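PDB 6CKG: D-glycerate 3-kinase from Cryptococcus neoformans var. grubii serotype A, which probably catalyses the ATP-dependent phosphorylation of D-glycerate to 3-phosphoglycerate. Local coordinates for residues L189-L194 with S230-L235; I220-R225 with F287-M292; F248-P253 with L297-I302. One frame throughout, in Å; residues are numbered along the deposited sequence.

Interaction 1. Residues L189-L194 with S230-L235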
loop_
_atom_site.group_PDB
_atom_site.type_symbol
_atom_site.label_atom_id
_atom_site.label_comp_id
_atom_site.label_asym_id
_atom_site.label_seq_id
_atom_site.Cartn_x
_atom_site.Cartn_y
_atom_site.Cartn_z
ATOM N N LEU A 189 -2.974 15.722 5.269
ATOM C CA LEU A 189 -2.415 17.020 5.619
ATOM C C LEU A 189 -3.473 17.895 6.277
ATOM O O LEU A 189 -4.675 17.712 6.069
ATOM C CB LEU A 189 -1.866 17.744 4.377
ATOM C CG LEU A 189 -0.862 16.962 3.522
ATOM C CD1 LEU A 189 -0.549 17.675 2.208
ATOM C CD2 LEU A 189 0.418 16.683 4.312
ATOM N N SER A 190 -3.018 18.857 7.078
ATOM C CA SER A 190 -3.910 19.946 7.431
ATOM C C SER A 190 -4.292 20.683 6.152
ATOM O O SER A 190 -3.593 20.617 5.139
ATOM C CB SER A 190 -3.249 20.909 8.421
ATOM O OG SER A 190 -2.235 21.647 7.778
ATOM N N ASN A 191 -5.440 21.354 6.188
ATOM C CA ASN A 191 -5.852 22.137 5.028
ATOM C C ASN A 191 -4.765 23.132 4.635
ATOM O O ASN A 191 -4.404 23.238 3.460
ATOM C CB ASN A 191 -7.173 22.852 5.320
ATOM C CG ASN A 191 -8.315 21.881 5.521
ATOM O OD1 ASN A 191 -8.183 20.682 5.236
ATOM N ND2 ASN A 191 -9.433 22.380 6.020
ATOM N N ASP A 192 -4.202 23.836 5.626
ATOM C CA ASP A 192 -3.189 24.855 5.355
ATOM C C ASP A 192 -1.951 24.247 4.712
ATOM O O ASP A 192 -1.326 24.864 3.840
ATOM C CB ASP A 192 -2.794 25.571 6.645
ATOM C CG ASP A 192 -3.929 26.378 7.252
ATOM O OD1 ASP A 192 -5.020 26.491 6.640
ATOM O OD2 ASP A 192 -3.714 26.898 8.360
ATOM N N LYS A 193 -1.560 23.046 5.157
ATOM C CA LYS A 193 -0.357 22.418 4.619
ATOM C C LYS A 193 -0.562 21.938 3.186
ATOM O O LYS A 193 0.362 22.009 2.368
ATOM C CB LYS A 193 0.079 21.247 5.502
ATOM C CG LYS A 193 1.461 20.757 5.141
ATOM C CD LYS A 193 2.477 21.730 5.698
ATOM C CE LYS A 193 3.905 21.328 5.370
ATOM N NZ LYS A 193 4.863 22.342 5.911
ATOM N N LEU A 194 -1.751 21.423 2.859
ATOM C CA LEU A 194 -2.001 21.049 1.472
ATOM C C LEU A 194 -1.907 22.277 0.571
ATOM O O LEU A 194 -1.240 22.249 -0.469
ATOM C CB LEU A 194 -3.367 20.373 1.338
ATOM C CG LEU A 194 -3.715 19.711 -0.001
ATOM C CD1 LEU A 194 -4.570 18.445 0.185
ATOM C CD2 LEU A 194 -4.448 20.711 -0.876
ATOM N N SER A 230 -10.379 16.688 -1.534
ATOM C CA SER A 230 -11.242 15.516 -1.386
ATOM C C SER A 230 -10.429 14.254 -1.109
ATOM O O SER A 230 -10.761 13.474 -0.213
ATOM C CB SER A 230 -12.101 15.328 -2.637
ATOM O OG SER A 230 -12.936 16.451 -2.853
ATOM N N ILE A 231 -9.368 14.026 -1.886
ATOM C CA ILE A 231 -8.532 12.852 -1.622
ATOM C C ILE A 231 -7.922 12.937 -0.225
ATOM O O ILE A 231 -7.866 11.939 0.511
ATOM C CB ILE A 231 -7.446 12.712 -2.703
ATOM C CG1 ILE A 231 -8.077 12.671 -4.097
ATOM C CG2 ILE A 231 -6.578 11.465 -2.435
ATOM C CD1 ILE A 231 -9.096 11.530 -4.281
ATOM N N ASN A 232 -7.460 14.130 0.159
ATOM C CA ASN A 232 -6.906 14.357 1.496
ATOM C C ASN A 232 -7.914 13.991 2.579
ATOM O O ASN A 232 -7.579 13.306 3.553
ATOM C CB ASN A 232 -6.494 15.833 1.631
ATOM C CG ASN A 232 -5.717 16.132 2.911
ATOM O OD1 ASN A 232 -4.813 15.396 3.278
ATOM N ND2 ASN A 232 -6.070 17.228 3.591
ATOM N N GLN A 233 -9.150 14.480 2.443
ATOM C CA GLN A 233 -10.195 14.175 3.413
ATOM C C GLN A 233 -10.509 12.686 3.438
ATOM O O GLN A 233 -10.774 12.114 4.505
ATOM C CB GLN A 233 -11.456 14.967 3.075
ATOM C CG GLN A 233 -12.416 15.099 4.236
ATOM C CD GLN A 233 -11.874 16.022 5.303
ATOM O OE1 GLN A 233 -11.159 16.976 4.995
ATOM N NE2 GLN A 233 -12.191 15.739 6.563
ATOM N N ASN A 234 -10.523 12.051 2.264
ATOM C CA ASN A 234 -10.673 10.603 2.197
ATOM C C ASN A 234 -9.567 9.900 2.973
ATOM O O ASN A 234 -9.827 8.929 3.687
ATOM C CB ASN A 234 -10.667 10.142 0.741
ATOM C CG ASN A 234 -11.918 10.555 -0.008
ATOM O OD1 ASN A 234 -12.831 11.145 0.561
ATOM N ND2 ASN A 234 -11.949 10.272 -1.297
ATOM N N LEU A 235 -8.332 10.400 2.867
ATOM C CA LEU A 235 -7.194 9.730 3.501
ATOM C C LEU A 235 -7.267 9.785 5.024
ATOM O O LEU A 235 -6.758 8.883 5.699
ATOM C CB LEU A 235 -5.887 10.348 3.010
ATOM C CG LEU A 235 -4.596 9.683 3.471
ATOM C CD1 LEU A 235 -4.539 8.195 3.029
ATOM C CD2 LEU A 235 -3.411 10.461 2.927
HETATM O O HOH W 1 -8.378 18.908 2.975
#
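Asn232, on helix 225-236, reaches across to Leu189 and reads both polar groups of its backbone. Its OD1 accepts from Leu189 N at 2.7 Å in a nearly straight bond (173°), lying in the plane of the side-chain carbonyl so that a lone pair is used. Its ND2 gives a hydrogen to Leu189 O at 2.9 Å. That oxygen sits in the Asn232 amide plane, although the donor comes in tilted 33° from the Leu189 carbonyl plane. With CG swung away from the backbone N (chi1 -172°), the amide is carried off the helix and onto the backbone of Leu189.

At the root of the amide the packing is close. Leu194 CD1 arrives from the opposite direction and settles 3.6 Å from Asn232 CB. Pro188 and Phe298 also touch the Asn232 side chain. The other side is looser and wet: exposed Asn191 reaches ND2 of Asn232 through a water, its OD1 receiving a hydrogen from that water at 2.9 Å. Asn191 OD1 is also held directly by Arg236, which donates to Leu189 O as well. Next to it, Ser190 is the N-cap of helix 191-204, with OG accepting from Lys193 N at 3.0 Å.

Accepting through OD1 and donating through ND2 to one residue settles which way round the Asn232 amide lies, and ties the residue just ahead of Ser190 to the later half of helix 225-236 without any charge on Asn232.

Interaction 2. Residues I220-R225 with F287-M292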
loop_
_atom_site.group_PDB
_atom_site.type_symbol
_atom_site.label_atom_id
_atom_site.label_comp_id
_atom_site.label_asym_id
_atom_site.label_seq_id
_atom_site.Cartn_x
_atom_site.Cartn_y
_atom_site.Cartn_z
ATOM N N ILE A 220 0.443 17.444 -9.005
ATOM C CA ILE A 220 -0.689 18.042 -8.303
ATOM C C ILE A 220 -1.226 19.235 -9.081
ATOM O O ILE A 220 -2.416 19.551 -8.989
ATOM C CB ILE A 220 -0.325 18.441 -6.855
ATOM C CG1 ILE A 220 0.834 19.427 -6.822
ATOM C CG2 ILE A 220 -0.019 17.194 -6.020
ATOM C CD1 ILE A 220 1.142 19.967 -5.406
ATOM N N LEU A 221 -0.376 19.894 -9.878
ATOM C CA LEU A 221 -0.830 21.021 -10.691
ATOM C C LEU A 221 -1.767 20.591 -11.810
ATOM O O LEU A 221 -2.365 21.458 -12.450
ATOM C CB LEU A 221 0.357 21.775 -11.292
ATOM C CG LEU A 221 1.311 22.467 -10.305
ATOM C CD1 LEU A 221 2.394 23.212 -11.046
ATOM C CD2 LEU A 221 0.549 23.425 -9.394
ATOM N N LEU A 222 -1.899 19.284 -12.072
ATOM C CA LEU A 222 -2.877 18.822 -13.051
ATOM C C LEU A 222 -4.299 18.845 -12.511
ATOM O O LEU A 222 -5.243 18.660 -13.285
ATOM C CB LEU A 222 -2.536 17.400 -13.517
ATOM C CG LEU A 222 -1.230 17.198 -14.293
ATOM C CD1 LEU A 222 -0.882 15.722 -14.345
ATOM C CD2 LEU A 222 -1.333 17.782 -15.704
ATOM N N TYR A 223 -4.478 19.081 -11.215
ATOM C CA TYR A 223 -5.760 18.894 -10.555
ATOM C C TYR A 223 -6.162 20.163 -9.819
ATOM O O TYR A 223 -5.312 20.950 -9.394
ATOM C CB TYR A 223 -5.677 17.690 -9.590
ATOM C CG TYR A 223 -5.372 16.414 -10.340
ATOM C CD1 TYR A 223 -6.374 15.739 -11.039
ATOM C CD2 TYR A 223 -4.076 15.903 -10.389
ATOM C CE1 TYR A 223 -6.092 14.583 -11.759
ATOM C CE2 TYR A 223 -3.789 14.747 -11.097
ATOM C CZ TYR A 223 -4.795 14.093 -11.771
ATOM O OH TYR A 223 -4.491 12.954 -12.468
ATOM N N SER A 224 -7.468 20.346 -9.655
ATOM C CA SER A 224 -7.960 21.474 -8.883
ATOM C C SER A 224 -7.659 21.272 -7.403
ATOM O O SER A 224 -7.485 20.149 -6.922
ATOM C CB SER A 224 -9.468 21.646 -9.064
ATOM O OG SER A 224 -10.140 20.534 -8.488
ATOM N N ARG A 225 -7.625 22.390 -6.678
ATOM C CA ARG A 225 -7.470 22.339 -5.228
ATOM C C ARG A 225 -8.599 21.538 -4.578
ATOM O O ARG A 225 -8.364 20.773 -3.640
ATOM C CB ARG A 225 -7.390 23.779 -4.674
ATOM C CG ARG A 225 -6.042 24.481 -4.998
ATOM C CD ARG A 225 -5.987 25.998 -4.642
ATOM N NE ARG A 225 -6.631 26.226 -3.362
ATOM C CZ ARG A 225 -7.831 26.774 -3.221
ATOM N NH1 ARG A 225 -8.348 26.904 -2.007
ATOM N NH2 ARG A 225 -8.497 27.216 -4.289
ATOM N N PHE A 287 -2.258 6.920 -16.499
ATOM C CA PHE A 287 -2.499 6.071 -15.337
ATOM C C PHE A 287 -1.673 6.529 -14.139
ATOM O O PHE A 287 -2.197 6.694 -13.031
ATOM C CB PHE A 287 -2.185 4.622 -15.707
ATOM C CG PHE A 287 -2.298 3.646 -14.574
ATOM C CD1 PHE A 287 -3.516 3.056 -14.268
ATOM C CD2 PHE A 287 -1.177 3.277 -13.845
ATOM C CE1 PHE A 287 -3.618 2.126 -13.232
ATOM C CE2 PHE A 287 -1.271 2.340 -12.807
ATOM C CZ PHE A 287 -2.494 1.767 -12.506
ATOM N N ILE A 288 -0.376 6.755 -14.346
ATOM C CA ILE A 288 0.501 7.076 -13.231
ATOM C C ILE A 288 0.268 8.513 -12.771
ATOM O O ILE A 288 0.464 8.833 -11.592
ATOM C CB ILE A 288 1.969 6.813 -13.623
ATOM C CG1 ILE A 288 2.278 5.309 -13.579
ATOM C CG2 ILE A 288 2.948 7.547 -12.703
ATOM C CD1 ILE A 288 2.148 4.664 -12.180
ATOM N N ASN A 289 -0.195 9.387 -13.670
ATOM C CA ASN A 289 -0.512 10.754 -13.276
ATOM C C ASN A 289 -1.670 10.815 -12.288
ATOM O O ASN A 289 -1.810 11.823 -11.589
ATOM C CB ASN A 289 -0.830 11.606 -14.510
ATOM C CG ASN A 289 0.407 11.983 -15.291
ATOM O OD1 ASN A 289 1.516 11.944 -14.772
ATOM N ND2 ASN A 289 0.219 12.362 -16.545
ATOM N N ARG A 290 -2.508 9.776 -12.219
ATOM C CA ARG A 290 -3.547 9.727 -11.193
ATOM C C ARG A 290 -2.989 9.356 -9.816
ATOM O O ARG A 290 -3.559 9.767 -8.801
ATOM C CB ARG A 290 -4.657 8.742 -11.590
ATOM C CG ARG A 290 -5.644 9.273 -12.672
ATOM C CD ARG A 290 -6.807 8.288 -13.017
ATOM N NE ARG A 290 -7.822 8.171 -11.958
ATOM C CZ ARG A 290 -7.971 7.104 -11.168
ATOM N NH1 ARG A 290 -8.905 7.084 -10.224
ATOM N NH2 ARG A 290 -7.189 6.048 -11.325
ATOM N N TYR A 291 -1.897 8.583 -9.755
ATOM C CA TYR A 291 -1.297 8.196 -8.481
ATOM C C TYR A 291 -0.265 9.193 -7.972
ATOM O O TYR A 291 -0.144 9.374 -6.755
ATOM C CB TYR A 291 -0.628 6.821 -8.598
ATOM C CG TYR A 291 -1.612 5.694 -8.784
ATOM C CD1 TYR A 291 -2.154 5.410 -10.043
ATOM C CD2 TYR A 291 -2.020 4.922 -7.700
ATOM C CE1 TYR A 291 -3.067 4.382 -10.210
ATOM C CE2 TYR A 291 -2.930 3.896 -7.860
ATOM C CZ TYR A 291 -3.444 3.628 -9.113
ATOM O OH TYR A 291 -4.348 2.610 -9.261
ATOM N N MET A 292 0.497 9.815 -8.871
ATOM C CA MET A 292 1.589 10.701 -8.465
ATOM C C MET A 292 1.192 11.825 -7.506
ATOM O O MET A 292 2.004 12.151 -6.627
ATOM C CB MET A 292 2.258 11.294 -9.713
ATOM C CG MET A 292 3.507 10.567 -10.157
ATOM S SD MET A 292 4.807 10.534 -8.901
ATOM C CE MET A 292 4.996 8.770 -8.754
#
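Tyr223 and Leu222 meet Asn289 just where the end of a 3-10 segment, through Leu222, leads to the N-cap of helix 225-236; Ser224 is the cap residue, its OG accepting from Thr227 N. Tyr223 has CG anti to its own carbonyl carbon (chi1 -62°), which aims the ring at helix 281-298. Its OH donates a weak bond of 3.0 Å to the backbone O of Asn289, and that oxygen lies at the ring edge, near the ring plane. The usual helix partner is missing: four residues on is Pro293, which has no N-H to offer this carbonyl and which also packs against the Tyr223 side chain.

Leu222 takes the same kind of first torsion and is extended beyond it (chi2 165°). Its side chain lies obliquely to that of Asn289, whose OD1 accepts a weak bond from Trp260 NE1 on helix 258-273. Arg290 meets the tyrosine with the root of its chain, CG coming 3.9 Å from Tyr223 OH. From there it bends at chi3 (72°) and carries the guanidinium to loop carbonyls, chiefly that of Arg110. Beside this, Leu222 CD1 rests 4.1 Å from Asn289 CG.

Interaction 3. Residues F248-P253 with L297-I302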
loop_
_atom_site.group_PDB
_atom_site.type_symbol
_atom_site.label_atom_id
_atom_site.label_comp_id
_atom_site.label_asym_id
_atom_site.label_seq_id
_atom_site.Cartn_x
_atom_site.Cartn_y
_atom_site.Cartn_z
ATOM N N PHE A 248 7.182 -1.304 10.011
ATOM C CA PHE A 248 6.987 -0.814 8.650
ATOM C C PHE A 248 8.239 -1.022 7.815
ATOM O O PHE A 248 9.362 -0.786 8.281
ATOM C CB PHE A 248 6.623 0.686 8.663
ATOM C CG PHE A 248 5.737 1.129 7.509
ATOM C CD1 PHE A 248 6.272 1.343 6.250
ATOM C CD2 PHE A 248 4.376 1.343 7.696
ATOM C CE1 PHE A 248 5.470 1.782 5.183
ATOM C CE2 PHE A 248 3.556 1.777 6.631
ATOM C CZ PHE A 248 4.116 2.002 5.376
ATOM N N VAL A 249 8.030 -1.419 6.563
ATOM C CA VAL A 249 9.091 -1.549 5.568
ATOM C C VAL A 249 8.708 -0.685 4.377
ATOM O O VAL A 249 7.602 -0.826 3.843
ATOM C CB VAL A 249 9.285 -3.014 5.126
ATOM C CG1 VAL A 249 10.387 -3.117 4.060
ATOM C CG2 VAL A 249 9.615 -3.912 6.339
ATOM N N GLN A 250 9.617 0.191 3.949
ATOM C CA GLN A 250 9.338 1.077 2.824
ATOM C C GLN A 250 10.418 0.950 1.754
ATOM O O GLN A 250 11.610 0.943 2.064
ATOM C CB GLN A 250 9.221 2.541 3.286
ATOM C CG GLN A 250 9.136 3.523 2.126
ATOM C CD GLN A 250 9.084 4.977 2.580
ATOM O OE1 GLN A 250 9.948 5.438 3.320
ATOM N NE2 GLN A 250 8.056 5.696 2.147
ATOM N N ILE A 251 10.001 0.837 0.498
ATOM C CA ILE A 251 10.914 0.895 -0.636
ATOM C C ILE A 251 10.772 2.287 -1.245
ATOM O O ILE A 251 9.707 2.640 -1.761
ATOM C CB ILE A 251 10.612 -0.196 -1.671
ATOM C CG1 ILE A 251 10.657 -1.579 -1.010
ATOM C CG2 ILE A 251 11.622 -0.122 -2.798
ATOM C CD1 ILE A 251 10.132 -2.703 -1.889
ATOM N N GLN A 252 11.833 3.088 -1.167
ATOM C CA GLN A 252 11.783 4.478 -1.607
ATOM C C GLN A 252 12.716 4.658 -2.795
ATOM O O GLN A 252 13.934 4.453 -2.648
ATOM C CB GLN A 252 12.191 5.412 -0.467
ATOM C CG GLN A 252 12.166 6.880 -0.832
ATOM C CD GLN A 252 12.636 7.740 0.317
ATOM O OE1 GLN A 252 11.845 8.147 1.174
ATOM N NE2 GLN A 252 13.929 8.002 0.356
ATOM N N PRO A 253 12.225 5.025 -3.979
ATOM C CA PRO A 253 13.145 5.339 -5.074
ATOM C C PRO A 253 13.963 6.573 -4.732
ATOM O O PRO A 253 13.525 7.441 -3.971
ATOM C CB PRO A 253 12.214 5.603 -6.260
ATOM C CG PRO A 253 10.959 6.099 -5.627
ATOM C CD PRO A 253 10.828 5.350 -4.322
ATOM N N LEU A 297 1.937 14.510 -2.185
ATOM C CA LEU A 297 1.305 15.157 -1.040
ATOM C C LEU A 297 1.407 14.371 0.264
ATOM O O LEU A 297 1.512 14.977 1.335
ATOM C CB LEU A 297 -0.175 15.399 -1.328
ATOM C CG LEU A 297 -0.502 16.439 -2.396
ATOM C CD1 LEU A 297 -2.004 16.533 -2.527
ATOM C CD2 LEU A 297 0.092 17.788 -2.015
ATOM N N PHE A 298 1.317 13.042 0.212
ATOM C CA PHE A 298 1.000 12.254 1.400
ATOM C C PHE A 298 2.078 11.259 1.809
ATOM O O PHE A 298 1.970 10.666 2.890
ATOM C CB PHE A 298 -0.302 11.459 1.189
ATOM C CG PHE A 298 -1.452 12.277 0.692
ATOM C CD1 PHE A 298 -1.796 13.481 1.298
ATOM C CD2 PHE A 298 -2.196 11.836 -0.390
ATOM C CE1 PHE A 298 -2.877 14.222 0.833
ATOM C CE2 PHE A 298 -3.253 12.563 -0.855
ATOM C CZ PHE A 298 -3.590 13.769 -0.248
ATOM N N GLN A 299 3.073 11.018 0.965
ATOM C CA GLN A 299 4.052 9.976 1.255
ATOM C C GLN A 299 4.846 10.274 2.522
ATOM O O GLN A 299 5.291 9.345 3.202
ATOM C CB GLN A 299 4.991 9.829 0.060
ATOM C CG GLN A 299 5.925 8.655 0.094
ATOM C CD GLN A 299 6.730 8.563 -1.177
ATOM O OE1 GLN A 299 6.916 7.477 -1.731
ATOM N NE2 GLN A 299 7.199 9.708 -1.662
ATOM N N ASP A 300 5.034 11.553 2.868
ATOM C CA ASP A 300 5.857 11.858 4.033
ATOM C C ASP A 300 5.183 11.472 5.339
ATOM O O ASP A 300 5.878 11.318 6.351
ATOM C CB ASP A 300 6.232 13.345 4.067
ATOM C CG ASP A 300 7.072 13.754 2.878
ATOM O OD1 ASP A 300 8.065 13.056 2.579
ATOM O OD2 ASP A 300 6.721 14.758 2.224
ATOM N N GLY A 301 3.863 11.275 5.334
ATOM C CA GLY A 301 3.164 10.824 6.528
ATOM C C GLY A 301 3.611 9.461 7.035
ATOM O O GLY A 301 3.275 9.086 8.165
ATOM N N ILE A 302 4.340 8.701 6.217
ATOM C CA ILE A 302 4.890 7.419 6.670
ATOM C C ILE A 302 5.963 7.631 7.734
ATOM O O ILE A 302 6.194 6.758 8.582
ATOM C CB ILE A 302 5.452 6.648 5.461
ATOM C CG1 ILE A 302 4.301 6.118 4.606
ATOM C CG2 ILE A 302 6.368 5.461 5.903
ATOM C CD1 ILE A 302 4.745 5.612 3.274
HETATM O O HOH W 2 7.964 8.459 3.499
#
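Ile302 packs against Phe248 and Gln250 in a buried contact between a central strand and the 3-10 turn that follows helix 281-298. The isoleucine makes the apolar part. Its CG2 stands over one face of the Phe248 ring, displaced toward the rim, in a CH-pi contact with CG2 4.2 Å from the ring centroid and 24° off the normal; the closest ring atom, Phe248 CE1, is 3.9 Å from it. CG2 lies anti to the backbone N of Ile302 while CG1 lies beside that N (chi1 -73°). As a result CG2 mainly covers the ring, while CD1, at the end of the other branch, comes within 3.5 Å of Gln250 NE2.

Strand 247-253 runs between strands 48-53 and 313-318, and the parallel order 2-3-1-4-5 across this sheet is that of the P-loop kinases. Strand 48-53, which in this fold leads into the phosphate-binding loop, supplies Gln53, whose OE1 accepts from Gln250 NE2; Gln53 also touches Ile302 and Gln299.

Gln250 is buried yet well satisfied. Its chain is extended beyond CG (chi2 -177°), OE1 taking a hydrogen from Arg315 NE on the neighbouring strand. NE2 additionally donates to a water at 3.1 Å, and the water in turn donates to Gln299 O at 2.8 Å. Gln299 O serves twice, since it also accepts Ile302 N at 3.2 Å. Trp309 flanks the site, its ring meeting that of Phe248 and its NE1 donating to Ile302 O.

How the interactions relate
Helix 281-298 is the common thread: interaction 2 uses its middle, and interaction 3 begins at its last turn. Their centres lie 18 Å apart, yet they touch where Ile220 CG2 sits 3.7 Å from Leu297 CG. Interaction 1 joins interaction 3 through Phe298, whose CE1 is 3.3 Å from Asn232 OD1 and whose CG is 3.5 Å from Leu235 CD2. Interactions 1 and 2 have centres 14 Å apart but do not touch, although residues 220-225 lead directly into helix 225-236. The probable phosphate-binding loop follows Gln53, at the end of its strand beside interaction 3, and Gln56 touches Tyr291, on the helix of interaction 2.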